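Local coordinates for uncharacterized conserved protein YjbQ/UPF0047 family, ortholog yugU B.subtilis (Clostridium acetobutylicum, PDB 1VMH), which is of unknown function, belongs to the YjbQ/UPF0047 family and assembles from three copies of the chain, at residues V51-H56 / M105-Q110; P55-G60 / H97-A102; A59-N64 / Q124-T129. All blocks are in the same frame, centred on the assembly; numbering follows the deposited sequence.

Interaction 1: V51-H56 / M105-Q110; sequences VVFCPH and MGSSQQ
Three backbone hydrogen bonds join Val52 and Cys54 to Ser107 and Gln109. Val52 N gives to Gln109 O at 2.9 Å, and Gln109 N returns a bond to Val52 O. Beyond the strand end, Cys54 N gives to Ser107 O at 2.8 Å, almost straight at 175°. Two CA-H...O contacts add to this ladder: Ser108 CA lies 3.0 Å from Val52 O, and Phe53 CA approaches Ser107 O.

Side-chain contacts are few. Phe53 has CG anti to its backbone N (chi1 -173°), which puts CG 4.0 Å from Ser107 O. That oxygen sits over one ring face, nearer the rim than the centre. Phe53 CD2 is 3.9 Å from Ser108 CB, which comes in obliquely. Val51 and Gln110 run alongside each other, and Val51 CG2 touches Gln110 OE1 at 3.9 Å. OE1 bonds to Gln110 NE2 of the second subunit, and NE2 to Gln110 OE1 of the third. Gln109 NE2 bonds to Ile61 O.

Gly106 leaves the helix with positive phi at backbone angles that call for glycine. Strands 51-53 and 108-110 run antiparallel at 168°. They are neighbours in the larger antiparallel sheet of the YjbQ-like fold, and their Phe53 and Gln110 side packs against other subunits.

Interaction 2: P55-G60 / H97-A102; sequences PHTTAG and HAHIKA
His99 reaches from its helix to the turn at Thr57 and Thr58. Its CB lies 4.2 Å from Thr57 O. The first torsion sets CG beside the backbone N and anti to the carbonyl carbon (chi1 -73°), and the second turns the ring (chi2 -74°). From there the ring atoms meet two different residues. ND1 lies near Thr57 O, and it has a hydrogen-bonding partner elsewhere in the structure. CE1, the next atom round, is 3.2 Å from Thr57 OG1; the side chains of Thr57 and His99 run alongside each other. NE2 and CD2 complete the ring under the methyl group of Thr58. That methyl, CG2, stands over the ring centre, 3.5 Å from the centroid and 13° off the ring normal. This is a CH-pi contact made squarely over the face.

The other branch of Thr58, OG1, bonds to Arg137 NH2. Thr58 CB also rests on Ala98 CB at 3.8 Å. One helical turn after Ala98, Ala102 CB touches two carbonyl oxygens, Thr57 O and Ala59 O, each at 3.4 Å. A water lies between two carbonyls, 3.1 Å from Ala59 O, with a weak bond to Ala102 O; it has more acceptors in reach than protons to give.

The second subunit packs against this region, and its Asn64 bonds to His99 O. His56 to Ala59 form a type I beta turn leading into strand 59-65. The arrangement is a beta turn seated on a helix face, joining helix 96-105 to the start of a strand of the smaller sheet.

Interaction 3: A59-N64 / Q124-T129; sequences AGITIN and QGIYFT
Gly60 O accepts the shortest hydrogen bond between the strands, from Thr129 N at 2.8 Å. The bond is nearly straight at the hydrogen (175°), yet the donor stands well above the carbonyl plane. Phe128 CA adds a CA-H...O contact to the same oxygen, which also lies over one face of the Phe128 ring. Gly60 N in turn gives to Thr129 O. The same two-bond exchange recurs between Thr62 and Tyr127 and between Asn64 and Gly125.

These pairs make a regular antiparallel ladder, with the strands at 159°. They are two of the three strands in the smaller sheet of the YjbQ-like fold, where strand 124-130 is the middle one and strand 28-31 lies on its other side.

Ile61, Ile63, Ile126 and Phe128 share one face. Ile61 CD1 meets Phe128 CD2 at 4.1 Å, and Ile61 CG2 meets Ile126 CG2. Ala59 CB lies 3.6 Å from Phe128 CZ. Gln124 has CG anti to its backbone N (chi1 -172°), and CG lies close against Ile63 CG2 at 3.3 Å. A water links Gln124 NE2 to Ile63 O.

On the face with Tyr127, Thr62 CG2 touches Thr129 CG2 at 3.6 Å, the two side chains set roughly perpendicular. Tyr127 OH bonds to Glu65 O. Thr62 OG1 and Asn64 ND2 both bond to Ser103 OG of the third subunit.

Strand 59-65 connects the three contacts. Interactions 2 and 3 share Ala59 and Gly60, and their centres lie about 12 Å apart. Interactions 1 and 2 share Pro55 and His56, and Cys54 SG packs 3.6 Å from Ala59 O. Interaction 1 is tied to interaction 3 by Ile61: its N bonds to Gly106 O at 2.9 Å, its O to Gln109. The helix end and the larger sheet thus both reach strand 59-65. A sodium ion lies about 7 Å from the side chain of Gln109, about 8 Å from that of Thr62 and about 10 Å from that of Ala102, too far for any to coordinate it. Every contact also touches a neighbouring subunit.

Interaction 1: V51-H56 / M105-Q110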
loop_
_atom_site.group_PDB
_atom_site.type_symbol
_atom_site.label_atom_id
_atom_site.label_comp_id
_atom_site.label_asym_id
_atom_site.label_seq_id
_atom_site.Cartn_x
_atom_site.Cartn_y
_atom_site.Cartn_z
ATOM N N VAL A 51 -6.783 -5.602 10.786
ATOM C CA VAL A 51 -6.870 -5.231 9.379
ATOM C C VAL A 51 -7.984 -4.226 9.224
ATOM O O VAL A 51 -9.076 -4.461 9.770
ATOM C CB VAL A 51 -7.167 -6.490 8.503
ATOM C CG1 VAL A 51 -7.312 -6.080 7.042
ATOM C CG2 VAL A 51 -6.056 -7.523 8.653
ATOM N N VAL A 52 -7.696 -3.088 8.574
ATOM C CA VAL A 52 -8.596 -1.992 8.418
ATOM C C VAL A 52 -8.821 -1.789 6.922
ATOM O O VAL A 52 -7.867 -1.515 6.223
ATOM C CB VAL A 52 -8.003 -0.699 9.022
ATOM C CG1 VAL A 52 -8.961 0.458 8.918
ATOM C CG2 VAL A 52 -7.610 -0.931 10.485
ATOM N N PHE A 53 -10.031 -1.976 6.437
ATOM C CA PHE A 53 -10.333 -2.019 4.989
ATOM C C PHE A 53 -11.388 -0.957 4.604
ATOM O O PHE A 53 -12.434 -0.824 5.292
ATOM C CB PHE A 53 -10.858 -3.411 4.601
ATOM C CG PHE A 53 -11.046 -3.623 3.111
ATOM C CD1 PHE A 53 -12.242 -3.267 2.488
ATOM C CD2 PHE A 53 -10.040 -4.180 2.341
ATOM C CE1 PHE A 53 -12.393 -3.468 1.133
ATOM C CE2 PHE A 53 -10.205 -4.351 0.994
ATOM C CZ PHE A 53 -11.349 -3.978 0.396
ATOM N N CYS A 54 -11.129 -0.238 3.502
ATOM C CA CYS A 54 -12.051 0.744 2.995
ATOM C C CYS A 54 -12.785 0.206 1.781
ATOM O O CYS A 54 -12.152 -0.025 0.730
ATOM C CB CYS A 54 -11.298 2.011 2.632
ATOM S SG CYS A 54 -12.312 3.239 1.887
ATOM N N PRO A 55 -14.100 0.018 1.870
ATOM C CA PRO A 55 -14.860 -0.524 0.721
ATOM C C PRO A 55 -15.211 0.495 -0.361
ATOM O O PRO A 55 -15.958 0.139 -1.313
ATOM C CB PRO A 55 -16.132 -1.050 1.385
ATOM C CG PRO A 55 -16.351 -0.086 2.515
ATOM C CD PRO A 55 -14.972 0.261 3.034
ATOM N N HIS A 56 -14.707 1.719 -0.274
ATOM C CA HIS A 56 -15.015 2.792 -1.198
ATOM C C HIS A 56 -13.847 3.037 -2.138
ATOM O O HIS A 56 -12.729 3.193 -1.689
ATOM C CB HIS A 56 -15.280 4.050 -0.387
ATOM C CG HIS A 56 -16.353 3.859 0.634
ATOM N ND1 HIS A 56 -17.676 3.685 0.286
ATOM C CD2 HIS A 56 -16.309 3.833 1.989
ATOM C CE1 HIS A 56 -18.393 3.529 1.394
ATOM N NE2 HIS A 56 -17.591 3.635 2.434
ATOM N N MET A 105 -2.979 5.772 -1.605
ATOM C CA MET A 105 -2.981 5.527 -0.149
ATOM C C MET A 105 -3.102 4.045 0.153
ATOM O O MET A 105 -2.420 3.511 1.047
ATOM C CB MET A 105 -4.125 6.295 0.536
ATOM C CG MET A 105 -3.995 7.805 0.443
ATOM S SD MET A 105 -2.543 8.492 1.269
ATOM C CE MET A 105 -1.381 8.583 -0.101
ATOM N N GLY A 106 -3.985 3.359 -0.558
ATOM C CA GLY A 106 -4.289 1.979 -0.325
ATOM C C GLY A 106 -5.698 1.722 0.166
ATOM O O GLY A 106 -6.331 2.558 0.805
ATOM N N SER A 107 -6.177 0.515 -0.151
ATOM C CA SER A 107 -7.509 0.057 0.232
ATOM C C SER A 107 -7.559 -0.509 1.647
ATOM O O SER A 107 -8.641 -0.556 2.229
ATOM C CB SER A 107 -7.998 -1.000 -0.772
ATOM O OG SER A 107 -7.056 -2.081 -0.877
ATOM N N SER A 108 -6.418 -0.834 2.235
ATOM C CA SER A 108 -6.360 -1.337 3.604
ATOM C C SER A 108 -5.004 -1.078 4.196
ATOM O O SER A 108 -4.013 -0.829 3.492
ATOM C CB SER A 108 -6.655 -2.839 3.646
ATOM O OG SER A 108 -5.571 -3.591 3.110
ATOM N N GLN A 109 -4.968 -1.098 5.514
ATOM C CA GLN A 109 -3.723 -1.180 6.225
ATOM C C GLN A 109 -3.887 -2.201 7.357
ATOM O O GLN A 109 -5.002 -2.548 7.803
ATOM C CB GLN A 109 -3.266 0.172 6.755
ATOM C CG GLN A 109 -3.134 1.255 5.692
ATOM C CD GLN A 109 -2.067 0.995 4.678
ATOM O OE1 GLN A 109 -1.171 0.173 4.887
ATOM N NE2 GLN A 109 -2.119 1.740 3.561
ATOM N N GLN A 110 -2.753 -2.620 7.902
ATOM C CA GLN A 110 -2.756 -3.582 9.001
ATOM C C GLN A 110 -1.749 -3.185 10.058
ATOM O O GLN A 110 -0.731 -2.533 9.769
ATOM C CB GLN A 110 -2.649 -5.025 8.538
ATOM C CG GLN A 110 -1.401 -5.405 7.869
ATOM C CD GLN A 110 -1.403 -6.900 7.504
ATOM O OE1 GLN A 110 -2.199 -7.741 8.043
ATOM N NE2 GLN A 110 -0.564 -7.223 6.566
#

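Interaction 2: P55-G60 / H97-A102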
loop_
_atom_site.group_PDB
_atom_site.type_symbol
_atom_site.label_atom_id
_atom_site.label_comp_id
_atom_site.label_asym_id
_atom_site.label_seq_id
_atom_site.Cartn_x
_atom_site.Cartn_y
_atom_site.Cartn_z
ATOM N N PRO A 55 -14.100 0.018 1.870
ATOM C CA PRO A 55 -14.860 -0.524 0.721
ATOM C C PRO A 55 -15.211 0.495 -0.361
ATOM O O PRO A 55 -15.958 0.139 -1.313
ATOM C CB PRO A 55 -16.132 -1.050 1.385
ATOM C CG PRO A 55 -16.351 -0.086 2.515
ATOM C CD PRO A 55 -14.972 0.261 3.034
ATOM N N HIS A 56 -14.707 1.719 -0.274
ATOM C CA HIS A 56 -15.015 2.792 -1.198
ATOM C C HIS A 56 -13.847 3.037 -2.138
ATOM O O HIS A 56 -12.729 3.193 -1.689
ATOM C CB HIS A 56 -15.280 4.050 -0.387
ATOM C CG HIS A 56 -16.353 3.859 0.634
ATOM N ND1 HIS A 56 -17.676 3.685 0.286
ATOM C CD2 HIS A 56 -16.309 3.833 1.989
ATOM C CE1 HIS A 56 -18.393 3.529 1.394
ATOM N NE2 HIS A 56 -17.591 3.635 2.434
ATOM N N THR A 57 -14.113 3.142 -3.423
ATOM C CA THR A 57 -13.070 3.316 -4.421
ATOM C C THR A 57 -12.546 4.749 -4.548
ATOM O O THR A 57 -11.595 4.966 -5.274
ATOM C CB THR A 57 -13.518 2.790 -5.753
ATOM O OG1 THR A 57 -14.681 3.498 -6.154
ATOM C CG2 THR A 57 -13.803 1.303 -5.672
ATOM N N THR A 58 -13.156 5.687 -3.816
ATOM C CA THR A 58 -12.731 7.092 -3.789
ATOM C C THR A 58 -12.288 7.519 -2.392
ATOM O O THR A 58 -12.219 8.705 -2.077
ATOM C CB THR A 58 -13.808 7.990 -4.310
ATOM O OG1 THR A 58 -15.016 7.685 -3.609
ATOM C CG2 THR A 58 -14.002 7.778 -5.798
ATOM N N ALA A 59 -11.904 6.531 -1.575
ATOM C CA ALA A 59 -11.298 6.766 -0.283
ATOM C C ALA A 59 -10.303 5.613 -0.021
ATOM O O ALA A 59 -10.261 4.627 -0.748
ATOM C CB ALA A 59 -12.332 6.870 0.788
ATOM N N GLY A 60 -9.504 5.762 1.018
ATOM C CA GLY A 60 -8.525 4.754 1.347
ATOM C C GLY A 60 -8.173 4.807 2.820
ATOM O O GLY A 60 -8.879 5.436 3.633
ATOM N N HIS A 97 -9.672 11.978 -9.903
ATOM C CA HIS A 97 -8.598 12.400 -8.971
ATOM C C HIS A 97 -8.677 11.600 -7.675
ATOM O O HIS A 97 -7.658 11.177 -7.089
ATOM C CB HIS A 97 -8.695 13.897 -8.678
ATOM C CG HIS A 97 -9.946 14.301 -7.966
ATOM N ND1 HIS A 97 -11.163 14.364 -8.604
ATOM C CD2 HIS A 97 -10.178 14.659 -6.681
ATOM C CE1 HIS A 97 -12.094 14.739 -7.743
ATOM N NE2 HIS A 97 -11.523 14.931 -6.571
ATOM N N ALA A 98 -9.891 11.397 -7.211
ATOM C CA ALA A 98 -10.147 10.662 -5.962
ATOM C C ALA A 98 -9.813 9.183 -6.128
ATOM O O ALA A 98 -9.252 8.567 -5.218
ATOM C CB ALA A 98 -11.562 10.825 -5.528
ATOM N N HIS A 99 -10.191 8.599 -7.265
ATOM C CA HIS A 99 -9.856 7.204 -7.534
ATOM C C HIS A 99 -8.322 6.988 -7.512
ATOM O O HIS A 99 -7.825 5.966 -6.988
ATOM C CB HIS A 99 -10.416 6.741 -8.882
ATOM C CG HIS A 99 -11.896 6.544 -8.895
ATOM N ND1 HIS A 99 -12.499 5.463 -8.282
ATOM C CD2 HIS A 99 -12.898 7.272 -9.441
ATOM C CE1 HIS A 99 -13.808 5.545 -8.458
ATOM N NE2 HIS A 99 -14.082 6.626 -9.159
ATOM N N ILE A 100 -7.581 7.963 -8.069
ATOM C CA ILE A 100 -6.124 7.853 -8.129
ATOM C C ILE A 100 -5.552 7.923 -6.724
ATOM O O ILE A 100 -4.733 7.101 -6.326
ATOM C CB ILE A 100 -5.516 8.963 -8.984
ATOM C CG1 ILE A 100 -5.887 8.764 -10.457
ATOM C CG2 ILE A 100 -4.015 9.012 -8.829
ATOM C CD1 ILE A 100 -5.741 10.011 -11.258
ATOM N N LYS A 101 -5.966 8.931 -5.982
ATOM C CA LYS A 101 -5.427 9.104 -4.654
ATOM C C LYS A 101 -5.775 7.942 -3.727
ATOM O O LYS A 101 -4.975 7.546 -2.880
ATOM C CB LYS A 101 -5.859 10.446 -4.068
ATOM C CG LYS A 101 -5.265 11.604 -4.849
ATOM C CD LYS A 101 -5.602 12.999 -4.315
ATOM C CE LYS A 101 -7.024 13.366 -4.453
ATOM N NZ LYS A 101 -7.296 14.849 -4.060
ATOM N N ALA A 102 -6.977 7.411 -3.882
ATOM C CA ALA A 102 -7.375 6.233 -3.137
ATOM C C ALA A 102 -6.398 5.068 -3.377
ATOM O O ALA A 102 -5.966 4.385 -2.407
ATOM C CB ALA A 102 -8.811 5.840 -3.522
HETATM O O HOH W 1 -8.165 2.631 -1.828
#

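Interaction 3: A59-N64 / Q124-T129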
loop_
_atom_site.group_PDB
_atom_site.type_symbol
_atom_site.label_atom_id
_atom_site.label_comp_id
_atom_site.label_asym_id
_atom_site.label_seq_id
_atom_site.Cartn_x
_atom_site.Cartn_y
_atom_site.Cartn_z
ATOM N N ALA A 59 -11.904 6.531 -1.575
ATOM C CA ALA A 59 -11.298 6.766 -0.283
ATOM C C ALA A 59 -10.303 5.613 -0.021
ATOM O O ALA A 59 -10.261 4.627 -0.748
ATOM C CB ALA A 59 -12.332 6.870 0.788
ATOM N N GLY A 60 -9.504 5.762 1.018
ATOM C CA GLY A 60 -8.525 4.754 1.347
ATOM C C GLY A 60 -8.173 4.807 2.820
ATOM O O GLY A 60 -8.879 5.436 3.633
ATOM N N ILE A 61 -7.124 4.062 3.164
ATOM C CA ILE A 61 -6.619 3.988 4.543
ATOM C C ILE A 61 -5.126 4.259 4.511
ATOM O O ILE A 61 -4.422 3.733 3.653
ATOM C CB ILE A 61 -6.838 2.596 5.180
ATOM C CG1 ILE A 61 -8.303 2.132 5.037
ATOM C CG2 ILE A 61 -6.372 2.582 6.626
ATOM C CD1 ILE A 61 -9.360 2.866 5.814
ATOM N N THR A 62 -4.624 5.083 5.412
ATOM C CA THR A 62 -3.189 5.237 5.562
ATOM C C THR A 62 -2.813 5.339 7.023
ATOM O O THR A 62 -3.683 5.445 7.872
ATOM C CB THR A 62 -2.643 6.482 4.820
ATOM O OG1 THR A 62 -1.207 6.338 4.662
ATOM C CG2 THR A 62 -2.979 7.756 5.533
ATOM N N ILE A 63 -1.531 5.278 7.330
ATOM C CA ILE A 63 -1.039 5.432 8.738
ATOM C C ILE A 63 -0.030 6.547 8.686
ATOM O O ILE A 63 0.889 6.484 7.865
ATOM C CB ILE A 63 -0.448 4.112 9.251
ATOM C CG1 ILE A 63 -1.552 3.032 9.300
ATOM C CG2 ILE A 63 0.209 4.269 10.605
ATOM C CD1 ILE A 63 -1.171 1.651 9.819
ATOM N N ASN A 64 -0.169 7.558 9.529
ATOM C CA ASN A 64 0.749 8.677 9.441
ATOM C C ASN A 64 0.656 9.486 10.726
ATOM O O ASN A 64 0.021 9.070 11.694
ATOM C CB ASN A 64 0.539 9.498 8.152
ATOM C CG ASN A 64 1.841 10.067 7.596
ATOM O OD1 ASN A 64 2.521 10.823 8.289
ATOM N ND2 ASN A 64 2.204 9.684 6.361
ATOM N N GLN A 124 1.877 7.941 15.673
ATOM C CA GLN A 124 1.477 7.237 14.513
ATOM C C GLN A 124 0.028 6.789 14.690
ATOM O O GLN A 124 -0.307 6.041 15.568
ATOM C CB GLN A 124 2.419 6.056 14.294
ATOM C CG GLN A 124 2.198 5.377 13.001
ATOM C CD GLN A 124 3.132 4.204 12.782
ATOM O OE1 GLN A 124 3.332 3.350 13.672
ATOM N NE2 GLN A 124 3.633 4.088 11.554
ATOM N N GLY A 125 -0.848 7.251 13.797
ATOM C CA GLY A 125 -2.291 6.940 13.823
ATOM C C GLY A 125 -2.795 6.408 12.519
ATOM O O GLY A 125 -2.138 6.531 11.504
ATOM N N ILE A 126 -3.978 5.805 12.591
ATOM C CA ILE A 126 -4.631 5.142 11.465
ATOM C C ILE A 126 -5.709 6.069 10.961
ATOM O O ILE A 126 -6.535 6.550 11.764
ATOM C CB ILE A 126 -5.266 3.829 11.873
ATOM C CG1 ILE A 126 -4.264 2.874 12.532
ATOM C CG2 ILE A 126 -5.893 3.183 10.636
ATOM C CD1 ILE A 126 -4.921 1.841 13.442
ATOM N N TYR A 127 -5.693 6.389 9.661
ATOM C CA TYR A 127 -6.594 7.335 9.043
ATOM C C TYR A 127 -7.414 6.764 7.921
ATOM O O TYR A 127 -6.913 6.045 7.068
ATOM C CB TYR A 127 -5.789 8.464 8.440
ATOM C CG TYR A 127 -5.259 9.460 9.404
ATOM C CD1 TYR A 127 -6.092 10.439 9.911
ATOM C CD2 TYR A 127 -3.938 9.470 9.771
ATOM C CE1 TYR A 127 -5.621 11.396 10.778
ATOM C CE2 TYR A 127 -3.454 10.443 10.611
ATOM C CZ TYR A 127 -4.309 11.393 11.112
ATOM O OH TYR A 127 -3.837 12.398 11.961
ATOM N N PHE A 128 -8.704 7.067 7.937
ATOM C CA PHE A 128 -9.542 6.995 6.742
ATOM C C PHE A 128 -9.276 8.257 5.906
ATOM O O PHE A 128 -9.379 9.374 6.434
ATOM C CB PHE A 128 -11.001 6.986 7.176
ATOM C CG PHE A 128 -11.981 6.783 6.075
ATOM C CD1 PHE A 128 -12.415 7.823 5.319
ATOM C CD2 PHE A 128 -12.494 5.522 5.796
ATOM C CE1 PHE A 128 -13.339 7.630 4.285
ATOM C CE2 PHE A 128 -13.425 5.350 4.798
ATOM C CZ PHE A 128 -13.825 6.381 4.041
ATOM N N THR A 129 -8.889 8.097 4.628
ATOM C CA THR A 129 -8.544 9.203 3.751
ATOM C C THR A 129 -9.685 9.395 2.730
ATOM O O THR A 129 -9.801 8.653 1.739
ATOM C CB THR A 129 -7.174 9.014 3.026
ATOM O OG1 THR A 129 -7.227 7.856 2.181
ATOM C CG2 THR A 129 -6.091 8.686 4.072
HETATM O O HOH W 2 3.370 5.869 9.246
#